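Local coordinates for protein D-galactonate dehydratase family member SEN1436 (Salmonella enterica subsp. enterica serovar Enteritidis, PDB 3TW9) that dehydrates D-gluconate weakly in vitro with one magnesium ion per subunit, although a significant role in D-gluconate breakdown in vivo is unlikely, at residues 31-36 and 50-55; 39-44 and 418-423; 46-51 and 356-361; 112-117 and 323-328. One frame throughout, in Å; residues are numbered along the deposited sequence. Where two conformers were deposited one is given.

Interaction 1 of 4, residues 31-36 and 50-55; sequences ITNVKT and KIETNE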
loop_
_atom_site.group_PDB
_atom_site.type_symbol
_atom_site.label_atom_id
_atom_site.label_comp_id
_atom_site.label_asym_id
_atom_site.label_seq_id
_atom_site.Cartn_x
_atom_site.Cartn_y
_atom_site.Cartn_z
ATOM N N ILE C 31 -26.372 -1.135 2.429
ATOM C CA ILE C 31 -26.453 -0.073 3.419
ATOM C C ILE C 31 -27.919 0.393 3.477
ATOM O O ILE C 31 -28.543 0.646 2.434
ATOM C CB ILE C 31 -25.510 1.124 3.066
ATOM C CG1 ILE C 31 -24.040 0.697 3.234
ATOM C CG2 ILE C 31 -25.779 2.329 3.939
ATOM C CD1 ILE C 31 -23.065 1.396 2.276
ATOM N N THR C 32 -28.454 0.503 4.692
ATOM C CA THR C 32 -29.849 0.925 4.878
ATOM C C THR C 32 -29.981 2.317 5.468
ATOM O O THR C 32 -30.953 3.028 5.197
ATOM C CB THR C 32 -30.613 -0.042 5.805
ATOM O OG1 THR C 32 -29.867 -0.239 7.013
ATOM C CG2 THR C 32 -30.867 -1.353 5.116
ATOM N N ASN C 33 -29.022 2.685 6.313
ATOM C CA ASN C 33 -29.035 3.965 6.989
ATOM C C ASN C 33 -27.607 4.408 7.308
ATOM O O ASN C 33 -26.766 3.590 7.665
ATOM C CB ASN C 33 -29.858 3.893 8.283
ATOM C CG ASN C 33 -30.124 5.262 8.868
ATOM O OD1 ASN C 33 -29.719 5.554 9.987
ATOM N ND2 ASN C 33 -30.790 6.123 8.097
ATOM N N VAL C 34 -27.350 5.701 7.147
ATOM C CA VAL C 34 -26.106 6.337 7.565
ATOM C C VAL C 34 -26.472 7.491 8.484
ATOM O O VAL C 34 -27.192 8.413 8.072
ATOM C CB VAL C 34 -25.297 6.898 6.355
ATOM C CG1 VAL C 34 -24.035 7.603 6.828
ATOM C CG2 VAL C 34 -24.950 5.797 5.375
ATOM N N LYS C 35 -26.004 7.446 9.730
ATOM C CA LYS C 35 -26.172 8.600 10.614
ATOM C C LYS C 35 -24.908 9.072 11.335
ATOM O O LYS C 35 -23.965 8.303 11.561
ATOM C CB LYS C 35 -27.293 8.359 11.614
ATOM C CG LYS C 35 -26.918 7.452 12.744
ATOM C CD LYS C 35 -28.045 7.315 13.758
ATOM C CE LYS C 35 -27.960 5.954 14.424
ATOM N NZ LYS C 35 -29.139 5.604 15.273
ATOM N N THR C 36 -24.925 10.346 11.701
ATOM C CA THR C 36 -23.831 11.005 12.383
ATOM C C THR C 36 -24.238 11.193 13.823
ATOM O O THR C 36 -25.209 11.887 14.109
ATOM C CB THR C 36 -23.505 12.381 11.794
ATOM O OG1 THR C 36 -23.258 12.240 10.402
ATOM C CG2 THR C 36 -22.247 12.958 12.439
ATOM N N LYS C 50 -22.394 5.956 12.176
ATOM C CA LYS C 50 -22.915 4.583 12.259
ATOM C C LYS C 50 -23.585 4.217 10.962
ATOM O O LYS C 50 -24.506 4.912 10.510
ATOM C CB LYS C 50 -23.901 4.439 13.415
ATOM C CG LYS C 50 -24.478 3.025 13.603
ATOM C CD LYS C 50 -25.188 2.962 14.930
ATOM C CE LYS C 50 -25.655 1.581 15.276
ATOM N NZ LYS C 50 -26.180 1.628 16.674
ATOM N N ILE C 51 -23.134 3.126 10.352
ATOM C CA ILE C 51 -23.720 2.640 9.115
ATOM C C ILE C 51 -24.493 1.359 9.405
ATOM O O ILE C 51 -23.904 0.368 9.819
ATOM C CB ILE C 51 -22.631 2.373 8.029
ATOM C CG1 ILE C 51 -21.998 3.699 7.577
ATOM C CG2 ILE C 51 -23.224 1.651 6.816
ATOM C CD1 ILE C 51 -21.028 3.550 6.434
ATOM N N GLU C 52 -25.803 1.395 9.191
ATOM C CA GLU C 52 -26.630 0.210 9.386
ATOM C C GLU C 52 -26.802 -0.570 8.086
ATOM O O GLU C 52 -26.748 -0.010 6.987
ATOM C CB GLU C 52 -27.991 0.579 9.988
ATOM C CG GLU C 52 -27.913 0.997 11.452
ATOM C CD GLU C 52 -29.245 1.462 12.000
ATOM O OE1 GLU C 52 -30.101 1.893 11.201
ATOM O OE2 GLU C 52 -29.430 1.397 13.233
ATOM N N THR C 53 -26.998 -1.874 8.211
ATOM C CA THR C 53 -27.212 -2.690 7.030
ATOM C C THR C 53 -28.573 -3.385 7.083
ATOM O O THR C 53 -29.311 -3.256 8.071
ATOM C CB THR C 53 -26.145 -3.763 6.883
ATOM O OG1 THR C 53 -26.314 -4.732 7.921
ATOM C CG2 THR C 53 -24.740 -3.149 6.942
ATOM N N ASN C 54 -28.883 -4.128 6.021
ATOM C CA ASN C 54 -30.097 -4.953 5.975
ATOM C C ASN C 54 -29.930 -6.331 6.622
ATOM O O ASN C 54 -30.804 -7.178 6.511
ATOM C CB ASN C 54 -30.636 -5.073 4.536
ATOM C CG ASN C 54 -29.678 -5.775 3.590
ATOM O OD1 ASN C 54 -28.482 -5.881 3.852
ATOM N ND2 ASN C 54 -30.202 -6.234 2.460
ATOM N N GLU C 55 -28.796 -6.549 7.280
ATOM C CA GLU C 55 -28.578 -7.712 8.118
ATOM C C GLU C 55 -28.757 -7.237 9.551
ATOM O O GLU C 55 -28.019 -6.353 9.997
ATOM C CB GLU C 55 -27.165 -8.262 7.914
ATOM C CG GLU C 55 -26.822 -9.482 8.760
ATOM C CD GLU C 55 -27.216 -10.783 8.093
ATOM O OE1 GLU C 55 -26.749 -11.034 6.958
ATOM O OE2 GLU C 55 -27.982 -11.556 8.708
HETATM O O HOH W 1 -27.275 4.257 10.993
#
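Backbone amides and carbonyls of K35 and K50 exchange two hydrogen bonds, K35 N to K50 O at 3.0 Å and K50 N to K35 O at 2.9 Å, and set the antiparallel pairing of a hairpin. Two residues earlier along strand 31-39, at N33, the regular pairing is interrupted. T32 and N33 both face E52, a classic beta bulge in which E52 N gives its proton to N33 O (2.8 Å) while E52 O receives T32 N (2.9 Å). The latter bond is straight at hydrogen, 176°, and its donor stands above the carbonyl plane. T32 OG1, set by chi1 51° between its own backbone N and carbonyl carbon, comes to 3.1 Å from E52 O and 3.2 Å from T53 O, both at best weak hydrogen bonds.

On the polar face a water lies within hydrogen-bonding distance, 2.9 Å, of both N33 OD1 and K50 O and bridges them. On that face the extended K35 and K50 run alongside each other, and K35 NZ and K50 NZ both form salt bridges with E414, which plausibly offsets their mutual charge. T53 OG1 accepts E55 N in an ST turn and is also bonded to L58 O. The amide of N54 is held by K30 N and N28 O.

The apolar face is contributed by I31, V34 and I51, with I31 CG1 3.8 Å from I51 CG2. This is the sheet of the N-terminal capping domain: V34 packs on I77, A82 and L85 of helix 70-85, and I51 lies against helix 110-131.

Interaction 2 of 4, residues 39-44 and 418-423; sequences TAPGGI and AKYPCE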
loop_
_atom_site.group_PDB
_atom_site.type_symbol
_atom_site.label_atom_id
_atom_site.label_comp_id
_atom_site.label_asym_id
_atom_site.label_seq_id
_atom_site.Cartn_x
_atom_site.Cartn_y
_atom_site.Cartn_z
ATOM N N THR C 39 -21.201 13.644 19.945
ATOM C CA THR C 39 -21.095 13.432 21.405
ATOM C C THR C 39 -19.764 13.986 21.937
ATOM O O THR C 39 -18.758 13.982 21.230
ATOM C CB THR C 39 -21.290 11.916 21.771
ATOM O OG1 THR C 39 -21.323 11.744 23.197
ATOM C CG2 THR C 39 -20.187 11.023 21.154
ATOM N N ALA C 40 -19.752 14.478 23.171
ATOM C CA ALA C 40 -18.505 14.984 23.754
ATOM C C ALA C 40 -18.243 14.469 25.195
ATOM O O ALA C 40 -18.107 15.279 26.111
ATOM C CB ALA C 40 -18.513 16.500 23.741
ATOM N N PRO C 41 -18.168 13.136 25.391
ATOM C CA PRO C 41 -17.992 12.612 26.763
ATOM C C PRO C 41 -16.694 13.023 27.456
ATOM O O PRO C 41 -16.630 13.054 28.703
ATOM C CB PRO C 41 -18.007 11.088 26.557
ATOM C CG PRO C 41 -18.592 10.871 25.227
ATOM C CD PRO C 41 -18.160 12.040 24.413
ATOM N N GLY C 42 -15.672 13.339 26.657
ATOM C CA GLY C 42 -14.401 13.840 27.171
ATOM C C GLY C 42 -14.308 15.347 27.174
ATOM O O GLY C 42 -13.219 15.900 27.331
ATOM N N GLY C 43 -15.443 16.026 26.982
ATOM C CA GLY C 43 -15.462 17.488 26.922
ATOM C C GLY C 43 -14.889 18.043 25.621
ATOM O O GLY C 43 -14.516 19.212 25.546
ATOM N N ILE C 44 -14.833 17.192 24.596
ATOM C CA ILE C 44 -14.274 17.562 23.277
ATOM C C ILE C 44 -15.257 17.022 22.223
ATOM O O ILE C 44 -15.605 15.833 22.254
ATOM C CB ILE C 44 -12.869 16.914 23.051
ATOM C CG1 ILE C 44 -11.830 17.413 24.064
ATOM C CG2 ILE C 44 -12.378 17.207 21.620
ATOM C CD1 ILE C 44 -10.576 16.549 24.169
ATOM N N ALA C 418 -25.872 10.583 23.933
ATOM C CA ALA C 418 -26.823 11.706 23.910
ATOM C C ALA C 418 -26.773 12.579 25.164
ATOM O O ALA C 418 -27.204 13.743 25.138
ATOM C CB ALA C 418 -28.247 11.179 23.674
ATOM N N LYS C 419 -26.206 12.024 26.242
ATOM C CA LYS C 419 -26.059 12.729 27.514
ATOM C C LYS C 419 -24.955 13.772 27.491
ATOM O O LYS C 419 -24.903 14.640 28.369
ATOM C CB LYS C 419 -25.802 11.733 28.642
ATOM C CG LYS C 419 -26.980 10.795 28.924
ATOM C CD LYS C 419 -26.542 9.570 29.735
ATOM C CE LYS C 419 -25.850 9.932 31.052
ATOM N NZ LYS C 419 -24.957 8.831 31.535
ATOM N N TYR C 420 -24.073 13.689 26.483
ATOM C CA TYR C 420 -22.974 14.645 26.318
ATOM C C TYR C 420 -23.076 15.378 24.975
ATOM O O TYR C 420 -22.322 15.061 24.041
ATOM C CB TYR C 420 -21.605 13.928 26.419
ATOM C CG TYR C 420 -21.497 13.015 27.624
ATOM C CD1 TYR C 420 -21.148 13.522 28.880
ATOM C CD2 TYR C 420 -21.775 11.654 27.512
ATOM C CE1 TYR C 420 -21.061 12.681 29.992
ATOM C CE2 TYR C 420 -21.692 10.807 28.618
ATOM C CZ TYR C 420 -21.342 11.333 29.846
ATOM O OH TYR C 420 -21.263 10.491 30.931
ATOM N N PRO C 421 -23.998 16.368 24.865
ATOM C CA PRO C 421 -24.121 17.063 23.582
ATOM C C PRO C 421 -22.884 17.900 23.272
ATOM O O PRO C 421 -22.162 18.331 24.178
ATOM C CB PRO C 421 -25.359 17.951 23.775
ATOM C CG PRO C 421 -25.431 18.181 25.237
ATOM C CD PRO C 421 -24.932 16.912 25.874
ATOM N N CYS C 422 -22.613 18.073 21.984
ATOM C CA CYS C 422 -21.488 18.899 21.539
ATOM C C CYS C 422 -21.702 20.383 21.837
ATOM O O CYS C 422 -22.832 20.852 21.948
ATOM C CB CYS C 422 -21.195 18.668 20.046
ATOM S SG CYS C 422 -20.427 17.085 19.675
ATOM N N GLU C 423 -20.594 21.107 21.959
ATOM C CA GLU C 423 -20.599 22.467 22.457
ATOM C C GLU C 423 -20.434 23.477 21.322
ATOM O O GLU C 423 -20.996 24.568 21.375
ATOM C CB GLU C 423 -19.487 22.591 23.506
ATOM C CG GLU C 423 -18.963 23.984 23.822
ATOM C CD GLU C 423 -17.675 23.939 24.631
ATOM O OE1 GLU C 423 -16.750 24.720 24.323
ATOM O OE2 GLU C 423 -17.585 23.114 25.567
#
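The chain between two capping-domain strands meets the polypeptide that returns after the barrel at P41 and Y420, whose ring serves as a floor for the proline. Residues 39-44 belong to the connection of a beta hairpin, and A40 to G43 form a type I turn closed by G43 N on A40 O. Contributions to the cap from both ends of the chain are a familiar feature of the enolase superfamily, and this contact fits that pattern.

In the first shell, P41 CA sits over one face of the ring, 4.0 Å from its centroid and 24° off the normal, a CH-pi contact displaced toward the rim. P41 CB adds an apolar touch to CD2 of Y420 at 3.9 Å, the two side chains crossing at about a right angle. Y420 reaches this place with CG anti to its carbonyl carbon (chi1 -49°). K419 CB covers part of the opposite face. Beside the ring, A40 N donates to Y420 O across 2.8 Å, and T39 CA makes a CA-H...O approach to the same oxygen, which thus receives two successive residues, T39 and A40.

Further out, other parts of the fold position these groups. T39 OG1, near the plane of the ring at its edge, is bonded to A417 O; P41 O takes N382 ND2; and E423 N is held by D45 OD1. Helix 383-388 backs both partners, with A384 touching P41 and Y420 alike, L385 touching P41 and V388 touching Y420. At the other end of the contact, C422 SG rests 3.5 Å from T39 N.

Interaction 3 of 4, residues 46-51 and 356-361; sequences LAVVKI and SPVGVC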
loop_
_atom_site.group_PDB
_atom_site.type_symbol
_atom_site.label_atom_id
_atom_site.label_comp_id
_atom_site.label_asym_id
_atom_site.label_seq_id
_atom_site.Cartn_x
_atom_site.Cartn_y
_atom_site.Cartn_z
ATOM N N LEU C 46 -16.977 15.240 19.323
ATOM C CA LEU C 46 -16.663 14.086 18.481
ATOM C C LEU C 46 -17.776 13.834 17.464
ATOM O O LEU C 46 -18.953 14.124 17.734
ATOM C CB LEU C 46 -16.479 12.817 19.325
ATOM C CG LEU C 46 -15.591 12.848 20.567
ATOM C CD1 LEU C 46 -15.684 11.517 21.337
ATOM C CD2 LEU C 46 -14.111 13.216 20.226
ATOM N N ALA C 47 -17.397 13.308 16.298
ATOM C CA ALA C 47 -18.370 12.794 15.329
ATOM C C ALA C 47 -18.063 11.353 15.035
ATOM O O ALA C 47 -16.944 10.987 14.682
ATOM C CB ALA C 47 -18.363 13.594 14.026
ATOM N N VAL C 48 -19.077 10.525 15.205
ATOM C CA VAL C 48 -18.987 9.122 14.914
ATOM C C VAL C 48 -20.102 8.793 13.934
ATOM O O VAL C 48 -21.269 9.114 14.172
ATOM C CB VAL C 48 -19.144 8.258 16.205
ATOM C CG1 VAL C 48 -19.292 6.780 15.848
ATOM C CG2 VAL C 48 -17.965 8.482 17.121
ATOM N N VAL C 49 -19.728 8.169 12.823
ATOM C CA VAL C 49 -20.686 7.655 11.845
ATOM C C VAL C 49 -21.079 6.225 12.172
ATOM O O VAL C 49 -20.203 5.388 12.377
ATOM C CB VAL C 49 -20.087 7.712 10.382
ATOM C CG1 VAL C 49 -20.920 6.913 9.359
ATOM C CG2 VAL C 49 -19.988 9.150 9.915
ATOM N N LYS C 50 -22.394 5.956 12.176
ATOM C CA LYS C 50 -22.915 4.583 12.259
ATOM C C LYS C 50 -23.585 4.217 10.962
ATOM O O LYS C 50 -24.506 4.912 10.510
ATOM C CB LYS C 50 -23.901 4.439 13.415
ATOM C CG LYS C 50 -24.478 3.025 13.603
ATOM C CD LYS C 50 -25.188 2.962 14.930
ATOM C CE LYS C 50 -25.655 1.581 15.276
ATOM N NZ LYS C 50 -26.180 1.628 16.674
ATOM N N ILE C 51 -23.134 3.126 10.352
ATOM C CA ILE C 51 -23.720 2.640 9.115
ATOM C C ILE C 51 -24.493 1.359 9.405
ATOM O O ILE C 51 -23.904 0.368 9.819
ATOM C CB ILE C 51 -22.631 2.373 8.029
ATOM C CG1 ILE C 51 -21.998 3.699 7.577
ATOM C CG2 ILE C 51 -23.224 1.651 6.816
ATOM C CD1 ILE C 51 -21.028 3.550 6.434
ATOM N N SER C 356 -12.240 10.290 18.348
ATOM C CA SER C 356 -13.142 9.415 19.092
ATOM C C SER C 356 -12.417 8.128 19.477
ATOM O O SER C 356 -11.398 7.766 18.867
ATOM C CB SER C 356 -14.415 9.127 18.288
ATOM O OG SER C 356 -14.210 8.132 17.298
ATOM N N PRO C 357 -12.934 7.412 20.490
ATOM C CA PRO C 357 -12.358 6.087 20.722
ATOM C C PRO C 357 -12.377 5.157 19.493
ATOM O O PRO C 357 -11.530 4.253 19.384
ATOM C CB PRO C 357 -13.223 5.544 21.867
ATOM C CG PRO C 357 -13.502 6.821 22.677
ATOM C CD PRO C 357 -13.865 7.805 21.576
ATOM N N VAL C 358 -13.318 5.383 18.571
ATOM C CA VAL C 358 -13.354 4.635 17.320
ATOM C C VAL C 358 -12.089 4.968 16.484
ATOM O O VAL C 358 -11.418 4.076 16.003
ATOM C CB VAL C 358 -14.626 4.954 16.492
ATOM C CG1 VAL C 358 -14.639 4.185 15.158
ATOM C CG2 VAL C 358 -15.915 4.629 17.299
ATOM N N GLY C 359 -11.786 6.253 16.328
ATOM C CA GLY C 359 -10.505 6.677 15.703
ATOM C C GLY C 359 -9.273 6.155 16.448
ATOM O O GLY C 359 -8.263 5.815 15.833
ATOM N N VAL C 360 -9.343 6.120 17.780
ATOM C CA VAL C 360 -8.225 5.563 18.594
ATOM C C VAL C 360 -7.966 4.107 18.188
ATOM O O VAL C 360 -6.829 3.706 17.916
ATOM C CB VAL C 360 -8.496 5.735 20.120
ATOM C CG1 VAL C 360 -7.474 4.940 20.966
ATOM C CG2 VAL C 360 -8.417 7.211 20.474
ATOM N N CYS C 361 -9.039 3.328 18.098
ATOM C CA CYS C 361 -8.942 1.933 17.658
ATOM C C CYS C 361 -8.481 1.816 16.204
ATOM O O CYS C 361 -7.667 0.970 15.907
ATOM C CB CYS C 361 -10.251 1.183 17.864
ATOM S SG CYS C 361 -10.676 0.956 19.625
#
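L46 and V48, alternate residues of one strand, point their side chains from the same face toward S356, the residue just before a helix. L46 comes from the N-terminal side of that helix and spreads its two methyls over the backbone there: CD2 stands 3.9 Å from S356 N, while CD1 lies 4.0 Å from S356 CA and 4.1 Å from P357 CD. The leucine therefore covers the joint between S356 and P357 with its forked end. V48 meets the serine further along the strand. Its CG2 touches S356 CB and OG, both at 3.8 Å. CG1 is turned anti to the backbone N (chi1 170°) and faces V358 CG2 at 4.3 Å, a looser apolar touch. S356 CB is thus approached by both strand residues.

The hydroxyl of S356 has its work within the helix. With chi1 at 79°, OG lies between its own N and carbonyl carbon and turns back as an N-cap, accepting G359 N at 3.2 Å in a nearly straight bond (167°) and V358 N in a weak, bent one. The V48 methyl therefore rests against an oxygen whose bonding is supplied by the helix amides, within a buried contact.

The helix is the one between the barrel strands 346-347 and 376-377, so the contact joins the capping-domain sheet to the barrel. F389 fills in beside V48 and P357, and C63 of strand 59-63 touches S356. The strand's other face, through I51, packs on helix 110-131, placing strand 46-53 between that helix and helix 357-369.

Interaction 4 of 4, residues 112-117 and 323-328; sequences MNNALS and HVSTIG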
loop_
_atom_site.group_PDB
_atom_site.type_symbol
_atom_site.label_atom_id
_atom_site.label_comp_id
_atom_site.label_asym_id
_atom_site.label_seq_id
_atom_site.Cartn_x
_atom_site.Cartn_y
_atom_site.Cartn_z
ATOM N N MET C 112 -14.249 17.524 4.155
ATOM C CA MET C 112 -14.473 16.471 3.156
ATOM C C MET C 112 -13.872 15.123 3.561
ATOM O O MET C 112 -14.521 14.109 3.469
ATOM C CB MET C 112 -13.887 16.879 1.782
ATOM C CG MET C 112 -14.397 18.221 1.234
ATOM S SD MET C 112 -16.161 18.128 0.800
ATOM C CE MET C 112 -16.170 17.071 -0.621
ATOM N N ASN C 113 -12.614 15.132 3.989
ATOM C CA ASN C 113 -11.926 13.880 4.309
ATOM C C ASN C 113 -12.559 13.198 5.538
ATOM O O ASN C 113 -12.618 11.958 5.603
ATOM C CB ASN C 113 -10.455 14.126 4.573
ATOM C CG ASN C 113 -9.668 14.630 3.320
ATOM O OD1 ASN C 113 -10.206 14.759 2.220
ATOM N ND2 ASN C 113 -8.397 14.938 3.517
ATOM N N ASN C 114 -12.994 14.010 6.513
ATOM C CA ASN C 114 -13.601 13.456 7.746
ATOM C C ASN C 114 -14.954 12.795 7.482
ATOM O O ASN C 114 -15.249 11.726 8.020
ATOM C CB ASN C 114 -13.670 14.508 8.861
ATOM C CG ASN C 114 -12.406 14.541 9.705
ATOM O OD1 ASN C 114 -11.512 15.374 9.507
ATOM N ND2 ASN C 114 -12.312 13.621 10.638
ATOM N N ALA C 115 -15.746 13.407 6.609
ATOM C CA ALA C 115 -16.989 12.782 6.114
ATOM C C ALA C 115 -16.739 11.438 5.459
ATOM O O ALA C 115 -17.475 10.493 5.713
ATOM C CB ALA C 115 -17.717 13.720 5.139
ATOM N N LEU C 116 -15.678 11.327 4.642
ATOM C CA LEU C 116 -15.311 10.057 4.010
ATOM C C LEU C 116 -14.819 9.004 5.010
ATOM O O LEU C 116 -15.150 7.804 4.890
ATOM C CB LEU C 116 -14.189 10.278 2.994
ATOM C CG LEU C 116 -14.551 10.809 1.636
ATOM C CD1 LEU C 116 -13.340 11.547 1.146
ATOM C CD2 LEU C 116 -14.920 9.646 0.719
ATOM N N SER C 117 -14.027 9.464 5.976
ATOM C CA SER C 117 -13.449 8.594 7.010
ATOM C C SER C 117 -14.523 7.948 7.873
ATOM O O SER C 117 -14.415 6.779 8.201
ATOM C CB SER C 117 -12.557 9.392 7.910
ATOM O OG SER C 117 -12.106 8.568 8.974
ATOM N N HIS C 323 -3.541 12.666 10.999
ATOM C CA HIS C 323 -4.763 12.369 11.717
ATOM C C HIS C 323 -5.587 11.525 10.748
ATOM O O HIS C 323 -6.040 12.029 9.717
ATOM C CB HIS C 323 -5.427 13.730 12.108
ATOM C CG HIS C 323 -6.525 13.611 13.119
ATOM N ND1 HIS C 323 -6.370 14.035 14.420
ATOM C CD2 HIS C 323 -7.797 13.156 13.023
ATOM C CE1 HIS C 323 -7.496 13.839 15.086
ATOM N NE2 HIS C 323 -8.379 13.303 14.264
ATOM N N VAL C 324 -5.757 10.232 11.062
ATOM C CA VAL C 324 -6.310 9.246 10.110
ATOM C C VAL C 324 -7.652 9.646 9.480
ATOM O O VAL C 324 -7.842 9.528 8.220
ATOM C CB VAL C 324 -6.376 7.819 10.724
ATOM C CG1 VAL C 324 -7.120 6.856 9.797
ATOM C CG2 VAL C 324 -4.950 7.311 10.983
ATOM N N SER C 325 -8.566 10.136 10.325
ATOM C CA SER C 325 -9.863 10.553 9.792
ATOM C C SER C 325 -9.747 11.764 8.863
ATOM O O SER C 325 -10.541 11.911 7.933
ATOM C CB SER C 325 -10.887 10.831 10.886
ATOM O OG SER C 325 -10.494 11.946 11.679
ATOM N N THR C 326 -8.738 12.590 9.114
ATOM C CA THR C 326 -8.534 13.854 8.404
ATOM C C THR C 326 -7.823 13.655 7.018
ATOM O O THR C 326 -7.776 14.571 6.219
ATOM C CB THR C 326 -7.885 14.891 9.376
ATOM O OG1 THR C 326 -8.719 14.985 10.554
ATOM C CG2 THR C 326 -7.794 16.275 8.765
ATOM N N ILE C 327 -7.316 12.452 6.760
ATOM C CA ILE C 327 -6.881 12.058 5.407
ATOM C C ILE C 327 -7.865 11.068 4.766
ATOM O O ILE C 327 -7.601 10.530 3.699
ATOM C CB ILE C 327 -5.419 11.523 5.375
ATOM C CG1 ILE C 327 -5.250 10.281 6.268
ATOM C CG2 ILE C 327 -4.450 12.646 5.780
ATOM C CD1 ILE C 327 -3.938 9.550 6.080
ATOM N N GLY C 328 -9.008 10.844 5.426
ATOM C CA GLY C 328 -10.083 10.085 4.806
ATOM C C GLY C 328 -10.282 8.639 5.208
ATOM O O GLY C 328 -10.960 7.917 4.502
#
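N113 reaches across with its side chain to donate ND2 to T326 O, at 2.8 Å and 163°, the hydrogen bond that joins this helix face to the loop. The acceptor lies within 2° of the amide plane, whereas the donor is tilted from the plane of the T326 carbonyl. The same ND2 is also bonded to V303 O, and OD1 is weakly bonded to G109 N, so partners on both ends of the amide limit its rotation, the OD1 one weakly. With CG anti to its carbonyl carbon (chi1 -65°) the amide extends toward the loop.

Weaker CA-H...O contacts run beside it. G328 CA points at N113 O, 3.3 Å away, and S325 O receives N114 CA at 3.4 Å. S117 CA approaches G328 O, whose stronger partner is W97 NE1. G328 adopts a positive phi at which a CB would be pressed against the preceding carbonyl oxygen, so these backbone angles call for glycine.

The helix belongs to the capping domain, and the loop follows strand 319-320 of the barrel and leads to helix 330-342; the (beta/alpha)7beta barrel of the enolase superfamily thus meets the capping domain here.

Close packing makes up the rest. S117 CB sits 3.5 Å from S325 CA, tighter than ordinary carbon contact, and S117 OG, bonded to C63 O, lies beside the same residue. The carbonyl oxygens N113 O and S325 O approach to 3.1 Å with no proton between them; N113 O takes S117 N within the helix, and S325 O takes G328 N weakly. The end of N114 is tucked against S325 and T326.

Overall arrangement
Strand 46-53 ties three of the contacts together. Interactions 1 and 3 share K50 and I51, their centres about 14 Å apart, and interaction 2 meets interaction 3 through a probable hydrogen bond from L46 N to T39 O (2.9 Å). Interactions 3 and 4 have centres about 11 Å apart without touching, two separate places where the capping domain meets the barrel. Three contacts approach the substrate site: from the side chain of D354, a substrate-binding residue, the side chains of L46, T326 and A40 lie about 6, 8 and 10 Å away. T326 is also about 7 Å from H350, side chain to side chain. Interaction 1 lies away from the site.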